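Local atomic coordinates of dihydroorotase (Agrobacterium tumefaciens, PDB entry 2OGJ), a protein that acts as a zinc-dependent esterase of the amidohydrolase superfamily that deacetylates acetyl-(R)-mandelate and, less efficiently, acetyl glycolate in vitro. Residues 79-84 with 119-124; 100-105 with 126-131; 132-137 with 146-151; 178-183 with 209-214. All coordinates share one frame; numbering follows the deposited sequence.

Contact 1: residues 79-84 with 119-124; sequences HIWHGG and EYIIEP. With ZN (zinc ion), chain G.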
loop_
_atom_site.group_PDB
_atom_site.type_symbol
_atom_site.label_atom_id
_atom_site.label_comp_id
_atom_site.label_asym_id
_atom_site.label_seq_id
_atom_site.Cartn_x
_atom_site.Cartn_y
_atom_site.Cartn_z
ATOM N N HIS A 79 17.385 -4.047 -25.645
ATOM C CA HIS A 79 15.954 -4.176 -25.438
ATOM C C HIS A 79 15.313 -4.207 -26.809
ATOM O O HIS A 79 15.060 -3.171 -27.428
ATOM C CB HIS A 79 15.453 -3.016 -24.584
ATOM C CG HIS A 79 16.028 -3.021 -23.203
ATOM N ND1 HIS A 79 15.622 -3.912 -22.235
ATOM C CD2 HIS A 79 17.046 -2.316 -22.655
ATOM C CE1 HIS A 79 16.363 -3.759 -21.155
ATOM N NE2 HIS A 79 17.239 -2.797 -21.384
ATOM N N ILE A 80 15.061 -5.428 -27.263
ATOM C CA ILE A 80 14.509 -5.674 -28.570
ATOM C C ILE A 80 13.113 -6.305 -28.573
ATOM O O ILE A 80 12.741 -7.018 -29.517
ATOM C CB ILE A 80 15.493 -6.541 -29.365
ATOM C CG1 ILE A 80 15.930 -7.732 -28.510
ATOM C CG2 ILE A 80 16.727 -5.698 -29.773
ATOM C CD1 ILE A 80 16.991 -8.581 -29.193
ATOM N N TRP A 81 12.337 -6.037 -27.524
ATOM C CA TRP A 81 10.976 -6.553 -27.452
ATOM C C TRP A 81 10.119 -5.479 -28.132
ATOM O O TRP A 81 9.207 -4.923 -27.516
ATOM C CB TRP A 81 10.556 -6.722 -25.988
ATOM C CG TRP A 81 9.374 -7.647 -25.740
ATOM C CD1 TRP A 81 9.007 -8.199 -24.539
ATOM C CD2 TRP A 81 8.381 -8.073 -26.689
ATOM N NE1 TRP A 81 7.851 -8.930 -24.679
ATOM C CE2 TRP A 81 7.444 -8.868 -25.986
ATOM C CE3 TRP A 81 8.189 -7.859 -28.062
ATOM C CZ2 TRP A 81 6.333 -9.445 -26.609
ATOM C CZ3 TRP A 81 7.083 -8.436 -28.683
ATOM C CH2 TRP A 81 6.171 -9.218 -27.954
ATOM N N HIS A 82 10.459 -5.180 -29.391
ATOM C CA HIS A 82 9.783 -4.177 -30.216
ATOM C C HIS A 82 8.286 -4.470 -30.318
ATOM O O HIS A 82 7.871 -5.602 -30.556
ATOM C CB HIS A 82 10.402 -4.167 -31.605
ATOM C CG HIS A 82 9.643 -3.341 -32.593
ATOM N ND1 HIS A 82 9.806 -1.978 -32.703
ATOM C CD2 HIS A 82 8.657 -3.677 -33.460
ATOM C CE1 HIS A 82 8.951 -1.507 -33.595
ATOM N NE2 HIS A 82 8.241 -2.517 -34.066
ATOM N N GLY A 83 7.477 -3.437 -30.144
ATOM C CA GLY A 83 6.041 -3.620 -30.187
ATOM C C GLY A 83 5.479 -4.170 -28.881
ATOM O O GLY A 83 4.493 -3.640 -28.374
ATOM N N GLY A 84 6.091 -5.227 -28.339
ATOM C CA GLY A 84 5.622 -5.820 -27.089
ATOM C C GLY A 84 5.748 -4.884 -25.902
ATOM O O GLY A 84 4.905 -4.847 -25.007
ATOM N N GLU A 119 8.050 -15.527 -30.631
ATOM C CA GLU A 119 7.426 -15.571 -31.939
ATOM C C GLU A 119 7.684 -14.367 -32.817
ATOM O O GLU A 119 7.931 -14.532 -34.003
ATOM C CB GLU A 119 5.919 -15.769 -31.800
ATOM C CG GLU A 119 5.241 -16.151 -33.103
ATOM C CD GLU A 119 3.727 -16.196 -32.999
ATOM O OE1 GLU A 119 3.191 -16.963 -32.157
ATOM O OE2 GLU A 119 3.072 -15.460 -33.772
ATOM N N TYR A 120 7.617 -13.159 -32.256
ATOM C CA TYR A 120 7.842 -11.946 -33.053
ATOM C C TYR A 120 9.282 -11.512 -33.177
ATOM O O TYR A 120 9.667 -10.981 -34.210
ATOM C CB TYR A 120 7.068 -10.745 -32.510
ATOM C CG TYR A 120 5.589 -10.927 -32.443
ATOM C CD1 TYR A 120 4.869 -11.357 -33.561
ATOM C CD2 TYR A 120 4.897 -10.674 -31.259
ATOM C CE1 TYR A 120 3.495 -11.535 -33.504
ATOM C CE2 TYR A 120 3.519 -10.849 -31.186
ATOM C CZ TYR A 120 2.823 -11.283 -32.315
ATOM O OH TYR A 120 1.461 -11.480 -32.251
ATOM N N ILE A 121 10.082 -11.713 -32.137
ATOM C CA ILE A 121 11.474 -11.272 -32.201
ATOM C C ILE A 121 12.524 -12.352 -32.444
ATOM O O ILE A 121 13.338 -12.228 -33.353
ATOM C CB ILE A 121 11.864 -10.491 -30.928
ATOM C CG1 ILE A 121 10.815 -9.415 -30.648
ATOM C CG2 ILE A 121 13.240 -9.867 -31.100
ATOM C CD1 ILE A 121 10.559 -8.471 -31.817
ATOM N N ILE A 122 12.510 -13.407 -31.638
ATOM C CA ILE A 122 13.501 -14.466 -31.781
ATOM C C ILE A 122 13.440 -15.264 -33.068
ATOM O O ILE A 122 14.353 -15.186 -33.875
ATOM C CB ILE A 122 13.442 -15.480 -30.607
ATOM C CG1 ILE A 122 13.727 -14.785 -29.273
ATOM C CG2 ILE A 122 14.489 -16.549 -30.799
ATOM C CD1 ILE A 122 13.595 -15.702 -28.091
ATOM N N GLU A 123 12.374 -16.028 -33.258
ATOM C CA GLU A 123 12.241 -16.896 -34.432
ATOM C C GLU A 123 12.465 -16.271 -35.811
ATOM O O GLU A 123 13.178 -16.839 -36.642
ATOM C CB GLU A 123 10.887 -17.616 -34.380
ATOM C CG GLU A 123 10.754 -18.534 -33.143
ATOM C CD GLU A 123 9.308 -18.936 -32.806
ATOM O OE1 GLU A 123 8.362 -18.368 -33.394
ATOM O OE2 GLU A 123 9.110 -19.812 -31.933
ATOM N N PRO A 124 11.879 -15.091 -36.070
ATOM C CA PRO A 124 12.079 -14.470 -37.380
ATOM C C PRO A 124 13.403 -13.731 -37.604
ATOM O O PRO A 124 13.694 -13.345 -38.733
ATOM C CB PRO A 124 10.876 -13.531 -37.497
ATOM C CG PRO A 124 10.670 -13.085 -36.101
ATOM C CD PRO A 124 10.821 -14.385 -35.325
HETATM ZN ZN ZN G . 18.410 -2.055 -19.677
#
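Ile-121 is the centre of this apolar contact, its side chain set against the bend of the backbone at Ile-80 and Trp-81. With CG1 anti to its carbonyl carbon (chi1 -50°), both branches straddle the carbonyl oxygen of Ile-80: Ile-121 CG1 and CG2 each lie 3.3 Å from Ile-80 O. Ile-121 CG2 also packs against Ile-80 CG1 at 4.3 Å, while Ile-121 CD1 touches the backbone N of His-82. Ile-121 CG1 approaches the six-membered ring of Trp-81 obliquely, 4.0 Å from its CE3. Trp-81 starts away from the helix, but its indole swings back, CG anti to the backbone N (chi1 -161°), so that CH2 meets Tyr-120 CD2 edge to edge at 3.8 Å. Trp-81 centres an inverse gamma turn in the loop after strand 77-78 of the TIM barrel, and helix 114-122 is the barrel helix that packs on it. The indole is held at the other end by Asn-113, which accepts from NE1, and Gly-84 CA lies over one ring face. At the start of the same loop, His-79 NE2 binds zinc at 2.2 Å, together with His-77, Asp-291 and the carboxylated Lys-175. Tyr-120 stacks on Tyr-120 of a second subunit.

Contact 2: residues 100-105 with 126-131; sequences VTTLVD and RERIKA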
loop_
_atom_site.group_PDB
_atom_site.type_symbol
_atom_site.label_atom_id
_atom_site.label_comp_id
_atom_site.label_asym_id
_atom_site.label_seq_id
_atom_site.Cartn_x
_atom_site.Cartn_y
_atom_site.Cartn_z
ATOM N N VAL A 100 26.785 -6.846 -35.053
ATOM C CA VAL A 100 26.428 -7.638 -33.870
ATOM C C VAL A 100 25.620 -8.880 -34.259
ATOM O O VAL A 100 24.518 -8.774 -34.800
ATOM C CB VAL A 100 25.607 -6.785 -32.864
ATOM C CG1 VAL A 100 25.387 -7.557 -31.575
ATOM C CG2 VAL A 100 26.323 -5.482 -32.585
ATOM N N THR A 101 26.178 -10.049 -33.961
ATOM C CA THR A 101 25.578 -11.334 -34.308
ATOM C C THR A 101 24.650 -11.943 -33.292
ATOM O O THR A 101 23.715 -12.649 -33.640
ATOM C CB THR A 101 26.667 -12.362 -34.584
ATOM O OG1 THR A 101 27.440 -11.917 -35.702
ATOM C CG2 THR A 101 26.053 -13.735 -34.871
ATOM N N THR A 102 24.939 -11.715 -32.025
ATOM C CA THR A 102 24.093 -12.248 -30.972
ATOM C C THR A 102 23.588 -11.102 -30.129
ATOM O O THR A 102 24.364 -10.256 -29.685
ATOM C CB THR A 102 24.861 -13.240 -30.086
ATOM O OG1 THR A 102 25.271 -14.356 -30.888
ATOM C CG2 THR A 102 23.993 -13.714 -28.920
ATOM N N LEU A 103 22.276 -11.065 -29.942
ATOM C CA LEU A 103 21.642 -10.035 -29.138
ATOM C C LEU A 103 20.984 -10.735 -27.954
ATOM O O LEU A 103 20.377 -11.795 -28.121
ATOM C CB LEU A 103 20.597 -9.295 -29.963
ATOM C CG LEU A 103 21.134 -8.407 -31.085
ATOM C CD1 LEU A 103 19.978 -8.050 -32.043
ATOM C CD2 LEU A 103 21.768 -7.160 -30.492
ATOM N N VAL A 104 21.125 -10.160 -26.766
ATOM C CA VAL A 104 20.541 -10.729 -25.550
ATOM C C VAL A 104 19.585 -9.696 -24.957
ATOM O O VAL A 104 20.015 -8.663 -24.428
ATOM C CB VAL A 104 21.643 -11.057 -24.496
ATOM C CG1 VAL A 104 21.073 -11.917 -23.380
ATOM C CG2 VAL A 104 22.815 -11.759 -25.173
ATOM N N ASP A 105 18.286 -9.948 -25.064
ATOM C CA ASP A 105 17.337 -8.994 -24.513
ATOM C C ASP A 105 17.444 -9.099 -22.999
ATOM O O ASP A 105 17.462 -10.200 -22.432
ATOM C CB ASP A 105 15.911 -9.277 -24.971
ATOM C CG ASP A 105 14.921 -8.298 -24.376
ATOM O OD1 ASP A 105 14.465 -8.536 -23.229
ATOM O OD2 ASP A 105 14.627 -7.274 -25.044
ATOM N N ARG A 126 17.514 -12.934 -38.033
ATOM C CA ARG A 126 18.658 -13.650 -38.586
ATOM C C ARG A 126 19.783 -13.798 -37.573
ATOM O O ARG A 126 20.641 -14.662 -37.732
ATOM C CB ARG A 126 19.190 -13.033 -39.908
ATOM C CG ARG A 126 19.251 -11.519 -40.078
ATOM C CD ARG A 126 20.142 -11.227 -41.298
ATOM N NE ARG A 126 20.010 -9.919 -41.960
ATOM C CZ ARG A 126 19.754 -8.764 -41.346
ATOM N NH1 ARG A 126 19.574 -8.710 -40.023
ATOM N NH2 ARG A 126 19.712 -7.646 -42.059
ATOM N N GLU A 127 19.760 -12.980 -36.522
ATOM C CA GLU A 127 20.780 -13.050 -35.480
ATOM C C GLU A 127 20.405 -14.062 -34.411
ATOM O O GLU A 127 19.289 -14.572 -34.392
ATOM C CB GLU A 127 20.968 -11.687 -34.817
ATOM C CG GLU A 127 21.260 -10.578 -35.810
ATOM C CD GLU A 127 20.002 -9.869 -36.298
ATOM O OE1 GLU A 127 18.907 -10.487 -36.272
ATOM O OE2 GLU A 127 20.118 -8.698 -36.723
ATOM N N ARG A 128 21.349 -14.362 -33.528
ATOM C CA ARG A 128 21.082 -15.288 -32.446
ATOM C C ARG A 128 20.488 -14.391 -31.377
ATOM O O ARG A 128 21.099 -13.391 -30.977
ATOM C CB ARG A 128 22.369 -15.920 -31.921
ATOM C CG ARG A 128 22.160 -16.940 -30.809
ATOM C CD ARG A 128 23.483 -17.317 -30.179
ATOM N NE ARG A 128 24.493 -17.523 -31.214
ATOM C CZ ARG A 128 24.672 -18.659 -31.879
ATOM N NH1 ARG A 128 23.915 -19.718 -31.613
ATOM N NH2 ARG A 128 25.595 -18.722 -32.827
ATOM N N ILE A 129 19.293 -14.730 -30.922
ATOM C CA ILE A 129 18.649 -13.928 -29.911
ATOM C C ILE A 129 18.262 -14.738 -28.677
ATOM O O ILE A 129 17.470 -15.692 -28.727
ATOM C CB ILE A 129 17.464 -13.197 -30.537
ATOM C CG1 ILE A 129 18.004 -12.249 -31.611
ATOM C CG2 ILE A 129 16.671 -12.454 -29.482
ATOM C CD1 ILE A 129 16.959 -11.617 -32.433
ATOM N N LYS A 130 18.898 -14.362 -27.573
ATOM C CA LYS A 130 18.678 -14.990 -26.286
ATOM C C LYS A 130 18.073 -13.896 -25.420
ATOM O O LYS A 130 18.078 -12.727 -25.793
ATOM C CB LYS A 130 20.006 -15.451 -25.678
ATOM C CG LYS A 130 21.016 -16.001 -26.681
ATOM C CD LYS A 130 20.999 -17.514 -26.822
ATOM C CE LYS A 130 19.774 -17.998 -27.552
ATOM N NZ LYS A 130 19.883 -19.450 -27.904
ATOM N N ALA A 131 17.577 -14.269 -24.253
ATOM C CA ALA A 131 16.970 -13.299 -23.371
ATOM C C ALA A 131 17.086 -13.631 -21.894
ATOM O O ALA A 131 17.110 -14.797 -21.490
ATOM C CB ALA A 131 15.495 -13.138 -23.737
#
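Strand 100-105 runs parallel to strand 128-131, their axes 21° apart, and the pairing begins at the carbonyl of Thr-101. This oxygen accepts the N-H of Arg-128 at 2.9 Å from Thr-101 O to Arg-128 N, and CB of Glu-127 lies close beside it. Thr-102 comes next, its side chain lying alongside that of Arg-128 and pointing the same way. Thr-102 OG1 sits beside the backbone N (chi1 -63°) and accepts a bent bond from Arg-128 NE at 3.3 Å, in the plane of the guanidinium and at its edge. The Arg-128 chain, extended as far as chi2, bends at chi3 to bring NE there, and NH2 goes on to a salt bridge with Asp-348. Leu-103 is gripped on both backbone groups: its N donates to Arg-128 O at 2.8 Å, nearly along the C=O axis, and its O accepts from Lys-130 N at 3.0 Å. Its side chain lies on the same face as Ile-129, with Leu-103 CB and Ile-129 CG1 4.3 Å apart. Val-104 turns to the Thr-102 face and sets CG1 over the backbone of Lys-130. Asp-105 N continues the pattern on Lys-130 O at 2.9 Å, while its CB packs on that of Ala-131. The two strands and helix 114-122 form a right-handed beta-alpha-beta unit of the TIM barrel. Backbone bonds thus fix the register, and the buried Asp-105 carboxylate, whose OD2 takes both Ser-108 OG and Ile-80 N, is satisfied while it anchors the loop of the zinc ligand His-79.

Contact 3: residues 132-137 with 146-151; sequences FLNLGS and VPELRD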
loop_
_atom_site.group_PDB
_atom_site.type_symbol
_atom_site.label_atom_id
_atom_site.label_comp_id
_atom_site.label_asym_id
_atom_site.label_seq_id
_atom_site.Cartn_x
_atom_site.Cartn_y
_atom_site.Cartn_z
ATOM N N PHE A 132 17.173 -12.580 -21.096
ATOM C CA PHE A 132 17.191 -12.712 -19.653
ATOM C C PHE A 132 15.714 -12.501 -19.332
ATOM O O PHE A 132 15.113 -11.536 -19.803
ATOM C CB PHE A 132 18.017 -11.595 -19.002
ATOM C CG PHE A 132 19.508 -11.834 -19.016
ATOM C CD1 PHE A 132 20.113 -12.617 -18.038
ATOM C CD2 PHE A 132 20.310 -11.243 -19.997
ATOM C CE1 PHE A 132 21.506 -12.802 -18.039
ATOM C CE2 PHE A 132 21.708 -11.420 -20.010
ATOM C CZ PHE A 132 22.306 -12.196 -19.037
ATOM N N LEU A 133 15.113 -13.413 -18.580
ATOM C CA LEU A 133 13.714 -13.260 -18.219
ATOM C C LEU A 133 13.640 -12.334 -17.008
ATOM O O LEU A 133 14.359 -12.500 -16.025
ATOM C CB LEU A 133 13.095 -14.612 -17.878
ATOM C CG LEU A 133 11.563 -14.663 -17.747
ATOM C CD1 LEU A 133 10.933 -14.294 -19.076
ATOM C CD2 LEU A 133 11.119 -16.073 -17.292
ATOM N N ASN A 134 12.772 -11.337 -17.089
ATOM C CA ASN A 134 12.609 -10.402 -15.993
ATOM C C ASN A 134 11.925 -11.119 -14.831
ATOM O O ASN A 134 11.051 -11.952 -15.044
ATOM C CB ASN A 134 11.774 -9.204 -16.435
ATOM C CG ASN A 134 11.952 -8.011 -15.530
ATOM O OD1 ASN A 134 11.831 -8.110 -14.314
ATOM N ND2 ASN A 134 12.241 -6.869 -16.121
ATOM N N LEU A 135 12.353 -10.794 -13.609
ATOM C CA LEU A 135 11.805 -11.382 -12.390
ATOM C C LEU A 135 10.348 -10.937 -12.306
ATOM O O LEU A 135 9.484 -11.679 -11.825
ATOM C CB LEU A 135 12.579 -10.875 -11.167
ATOM C CG LEU A 135 12.643 -11.707 -9.889
ATOM C CD1 LEU A 135 12.628 -10.782 -8.710
ATOM C CD2 LEU A 135 11.484 -12.641 -9.800
ATOM N N GLY A 136 10.096 -9.721 -12.780
ATOM C CA GLY A 136 8.750 -9.176 -12.789
ATOM C C GLY A 136 7.950 -9.739 -13.958
ATOM O O GLY A 136 8.498 -9.965 -15.027
ATOM N N SER A 137 6.655 -9.965 -13.764
ATOM C CA SER A 137 5.803 -10.539 -14.796
ATOM C C SER A 137 5.563 -9.674 -16.041
ATOM O O SER A 137 5.690 -10.145 -17.170
ATOM C CB SER A 137 4.452 -10.921 -14.183
ATOM O OG SER A 137 4.582 -12.004 -13.288
ATOM N N VAL A 146 5.465 2.289 -15.190
ATOM C CA VAL A 146 4.686 1.369 -14.384
ATOM C C VAL A 146 5.659 0.267 -14.022
ATOM O O VAL A 146 5.702 -0.765 -14.665
ATOM C CB VAL A 146 3.521 0.771 -15.164
ATOM C CG1 VAL A 146 2.761 -0.186 -14.271
ATOM C CG2 VAL A 146 2.620 1.876 -15.694
ATOM N N PRO A 147 6.465 0.487 -12.986
ATOM C CA PRO A 147 7.475 -0.454 -12.487
ATOM C C PRO A 147 7.034 -1.927 -12.518
ATOM O O PRO A 147 5.898 -2.256 -12.202
ATOM C CB PRO A 147 7.722 0.045 -11.068
ATOM C CG PRO A 147 7.523 1.507 -11.201
ATOM C CD PRO A 147 6.270 1.591 -12.031
ATOM N N GLU A 148 7.947 -2.818 -12.871
ATOM C CA GLU A 148 7.590 -4.222 -12.941
ATOM C C GLU A 148 7.801 -5.018 -11.652
ATOM O O GLU A 148 7.322 -6.148 -11.541
ATOM C CB GLU A 148 8.315 -4.900 -14.111
ATOM C CG GLU A 148 9.816 -5.160 -13.928
ATOM C CD GLU A 148 10.706 -3.973 -14.272
ATOM O OE1 GLU A 148 11.934 -4.173 -14.401
ATOM O OE2 GLU A 148 10.204 -2.839 -14.413
ATOM N N LEU A 149 8.512 -4.435 -10.687
ATOM C CA LEU A 149 8.755 -5.092 -9.394
ATOM C C LEU A 149 8.273 -4.217 -8.255
ATOM O O LEU A 149 9.049 -3.856 -7.376
ATOM C CB LEU A 149 10.236 -5.390 -9.178
ATOM C CG LEU A 149 10.769 -6.688 -9.770
ATOM C CD1 LEU A 149 12.244 -6.804 -9.452
ATOM C CD2 LEU A 149 10.022 -7.859 -9.188
ATOM N N ARG A 150 6.981 -3.896 -8.286
ATOM C CA ARG A 150 6.337 -3.057 -7.281
ATOM C C ARG A 150 6.039 -3.792 -5.978
ATOM O O ARG A 150 5.854 -3.149 -4.939
ATOM C CB ARG A 150 5.036 -2.469 -7.853
ATOM C CG ARG A 150 5.274 -1.549 -9.038
ATOM C CD ARG A 150 3.992 -1.191 -9.757
ATOM N NE ARG A 150 3.028 -0.563 -8.867
ATOM C CZ ARG A 150 1.926 0.047 -9.290
ATOM N NH1 ARG A 150 1.659 0.105 -10.590
ATOM N NH2 ARG A 150 1.094 0.600 -8.415
ATOM N N ASP A 151 5.989 -5.123 -6.035
ATOM C CA ASP A 151 5.717 -5.961 -4.870
ATOM C C ASP A 151 5.677 -7.436 -5.283
ATOM O O ASP A 151 5.908 -7.743 -6.442
ATOM C CB ASP A 151 4.399 -5.543 -4.211
ATOM C CG ASP A 151 3.266 -5.415 -5.198
ATOM O OD1 ASP A 151 3.002 -6.388 -5.935
ATOM O OD2 ASP A 151 2.636 -4.337 -5.233
#
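The long loop that follows barrel strand 128-132 of the TIM barrel, on the side of the zinc site, folds back on itself here, so that residues 134-137 meet 148-149. Asn-134 forms an Asx turn: its OD1 accepts the N-H of Gly-136 at 2.8 Å from Asn-134 OD1 to Gly-136 N, the donor lying above the carbonyl plane. That bond, with CG anti to the backbone N (chi1 -161°), fixes the rotation of the amide and places ND2 beside Glu-148. Asn-134 ND2 donates to Glu-148 OE1 at 3.2 Å, nearly straight and close to the amide plane, but meets the carboxylate from above, the two planes standing 80° apart. The Glu-148 chain takes the crowded position between N and carbonyl carbon (chi1 74°) and bends at chi2, which lays CG against the Asn-134 amide, 3.6 Å from its OD1. Gly-107 O is a second acceptor for ND2, and Arg-177 makes a salt bridge with Glu-148 OE2, which would probably keep the carboxylate ionised. Next to this polar pair the leucines cross at about a right angle, Leu-135 CD1 touching Leu-149 CD2 at 3.9 Å. Gly-136 CA approaches Glu-148 O at 3.6 Å in a CA-H...O contact.

Contact 4: residues 178-183 with 209-214; sequences ASHVIT and VGEPPA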
loop_
_atom_site.group_PDB
_atom_site.type_symbol
_atom_site.label_atom_id
_atom_site.label_comp_id
_atom_site.label_asym_id
_atom_site.label_seq_id
_atom_site.Cartn_x
_atom_site.Cartn_y
_atom_site.Cartn_z
ATOM N N ALA A 178 17.292 -3.581 -9.619
ATOM C CA ALA A 178 17.335 -3.174 -8.220
ATOM C C ALA A 178 17.627 -1.675 -8.117
ATOM O O ALA A 178 18.778 -1.265 -7.971
ATOM C CB ALA A 178 18.398 -3.971 -7.509
ATOM N N SER A 179 16.579 -0.864 -8.218
ATOM C CA SER A 179 16.694 0.593 -8.133
ATOM C C SER A 179 15.340 1.124 -7.700
ATOM O O SER A 179 14.315 0.638 -8.160
ATOM C CB SER A 179 17.075 1.186 -9.489
ATOM O OG SER A 179 18.389 0.796 -9.853
ATOM N N HIS A 180 15.327 2.137 -6.841
ATOM C CA HIS A 180 14.051 2.623 -6.334
ATOM C C HIS A 180 13.046 3.106 -7.376
ATOM O O HIS A 180 11.834 3.167 -7.107
ATOM C CB HIS A 180 14.268 3.653 -5.212
ATOM C CG HIS A 180 14.702 5.006 -5.669
ATOM N ND1 HIS A 180 13.895 5.830 -6.424
ATOM C CD2 HIS A 180 15.809 5.728 -5.375
ATOM C CE1 HIS A 180 14.487 7.003 -6.571
ATOM N NE2 HIS A 180 15.649 6.968 -5.943
ATOM N N VAL A 181 13.535 3.397 -8.574
ATOM C CA VAL A 181 12.646 3.821 -9.639
ATOM C C VAL A 181 11.771 2.634 -10.012
ATOM O O VAL A 181 10.609 2.810 -10.388
ATOM C CB VAL A 181 13.446 4.294 -10.863
ATOM C CG1 VAL A 181 12.624 4.143 -12.154
ATOM C CG2 VAL A 181 13.851 5.745 -10.653
ATOM N N ILE A 182 12.327 1.428 -9.888
ATOM C CA ILE A 182 11.593 0.213 -10.216
ATOM C C ILE A 182 11.020 -0.427 -8.952
ATOM O O ILE A 182 9.800 -0.527 -8.788
ATOM C CB ILE A 182 12.485 -0.867 -10.901
ATOM C CG1 ILE A 182 13.105 -0.339 -12.201
ATOM C CG2 ILE A 182 11.652 -2.116 -11.167
ATOM C CD1 ILE A 182 14.333 0.556 -11.999
ATOM N N THR A 183 11.912 -0.862 -8.063
ATOM C CA THR A 183 11.498 -1.524 -6.843
ATOM C C THR A 183 11.019 -0.599 -5.744
ATOM O O THR A 183 10.610 -1.062 -4.686
ATOM C CB THR A 183 12.610 -2.447 -6.311
ATOM O OG1 THR A 183 13.863 -1.758 -6.295
ATOM C CG2 THR A 183 12.730 -3.662 -7.197
ATOM N N VAL A 209 21.990 -1.903 -11.293
ATOM C CA VAL A 209 22.150 -1.107 -10.093
ATOM C C VAL A 209 21.968 0.376 -10.436
ATOM O O VAL A 209 22.405 0.831 -11.488
ATOM C CB VAL A 209 23.547 -1.336 -9.460
ATOM C CG1 VAL A 209 23.794 -2.827 -9.266
ATOM C CG2 VAL A 209 24.624 -0.716 -10.325
ATOM N N GLY A 210 21.305 1.118 -9.552
ATOM C CA GLY A 210 21.083 2.535 -9.790
ATOM C C GLY A 210 20.819 3.270 -8.496
ATOM O O GLY A 210 21.478 3.008 -7.493
ATOM N N GLU A 211 19.849 4.177 -8.517
ATOM C CA GLU A 211 19.485 4.955 -7.340
ATOM C C GLU A 211 19.446 4.007 -6.140
ATOM O O GLU A 211 18.560 3.155 -6.041
ATOM C CB GLU A 211 18.119 5.623 -7.544
ATOM C CG GLU A 211 17.747 5.892 -9.000
ATOM C CD GLU A 211 17.522 4.603 -9.781
ATOM O OE1 GLU A 211 16.485 3.923 -9.584
ATOM O OE2 GLU A 211 18.404 4.263 -10.591
ATOM N N PRO A 212 20.406 4.173 -5.203
ATOM C CA PRO A 212 20.638 3.420 -3.969
ATOM C C PRO A 212 19.610 2.426 -3.420
ATOM O O PRO A 212 19.856 1.220 -3.491
ATOM C CB PRO A 212 21.044 4.505 -2.953
ATOM C CG PRO A 212 20.840 5.841 -3.681
ATOM C CD PRO A 212 21.095 5.470 -5.107
ATOM N N PRO A 213 18.447 2.889 -2.905
ATOM C CA PRO A 213 17.439 1.948 -2.351
ATOM C C PRO A 213 17.348 0.617 -3.116
ATOM O O PRO A 213 16.519 0.433 -4.017
ATOM C CB PRO A 213 16.151 2.759 -2.379
ATOM C CG PRO A 213 16.664 4.193 -2.190
ATOM C CD PRO A 213 17.879 4.239 -3.083
ATOM N N ALA A 214 18.230 -0.291 -2.689
ATOM C CA ALA A 214 18.479 -1.629 -3.229
ATOM C C ALA A 214 19.941 -1.413 -3.599
ATOM O O ALA A 214 20.324 -1.510 -4.756
ATOM C CB ALA A 214 17.661 -1.882 -4.462
#
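Glu-211 supplies the acceptors that reach from the loop 209-214 to the short helical turn at 180-183. Val-181 N donates to Glu-211 OE1 at 3.2 Å, although that oxygen is crowded in the model and its place is less sure. His-180 N makes a weak bond of 3.5 Å to the backbone Glu-211 O. Within the turn, the carbonyl of Ser-179 is well served: its O accepts from Ile-182 N at 2.7 Å and from Thr-183 N at 2.8 Å, with Thr-183 OG1 adding a weak bond. The Ser-179 hydroxyl, beside its backbone N (chi1 -67°), donates weakly to Ala-178 O and has a weak link to His-208, a zinc ligand. It also sits close to Gly-210 N, but the angle is poor for a bond.

Carbon contacts pack around these polar groups. The His-180 ring, its CG in the crowded position (chi1 76°), has Glu-211 CG over one face, 4.1 Å from the ring centroid and toward the rim, a CH-pi contact. Pro-213 CD lies at the ring edge, and the two side chains run side by side. Deeper in, Ala-178 CB meets Ala-214 CB at 3.8 Å. Pro-213 and His-180 also pack on Ile-152 of a fourth subunit. Two loops at the C-terminal ends of neighbouring strands, 177-178 and 206-209, joined beside the metal site, are the arrangement of the amidohydrolase TIM barrel.

Overall arrangement
Contact 2 is the barrel framework, nearest the centre of the chain and built on backbone bonds between parallel strands. Contact 1 packs helix 114-122, which links those strands, against the loop after strand 77-78; it is apolar, and Ile-122 of the helix packs on Ile-129 of contact 2. Contacts 1 and 3 both touch a second subunit. Contacts 3 and 4 are peripheral loop contacts held largely by side-chain bonds, contact 4 adding one weak backbone bond; they touch where Pro-147 and Leu-149 meet residues 181-183. Contact 3 is wholly buried, contact 4 mostly so, with His-180, Val-181 and Glu-211 nearer the surface. Contact 2 also meets contact 3, where Asp-105 O probably accepts from Phe-132 N.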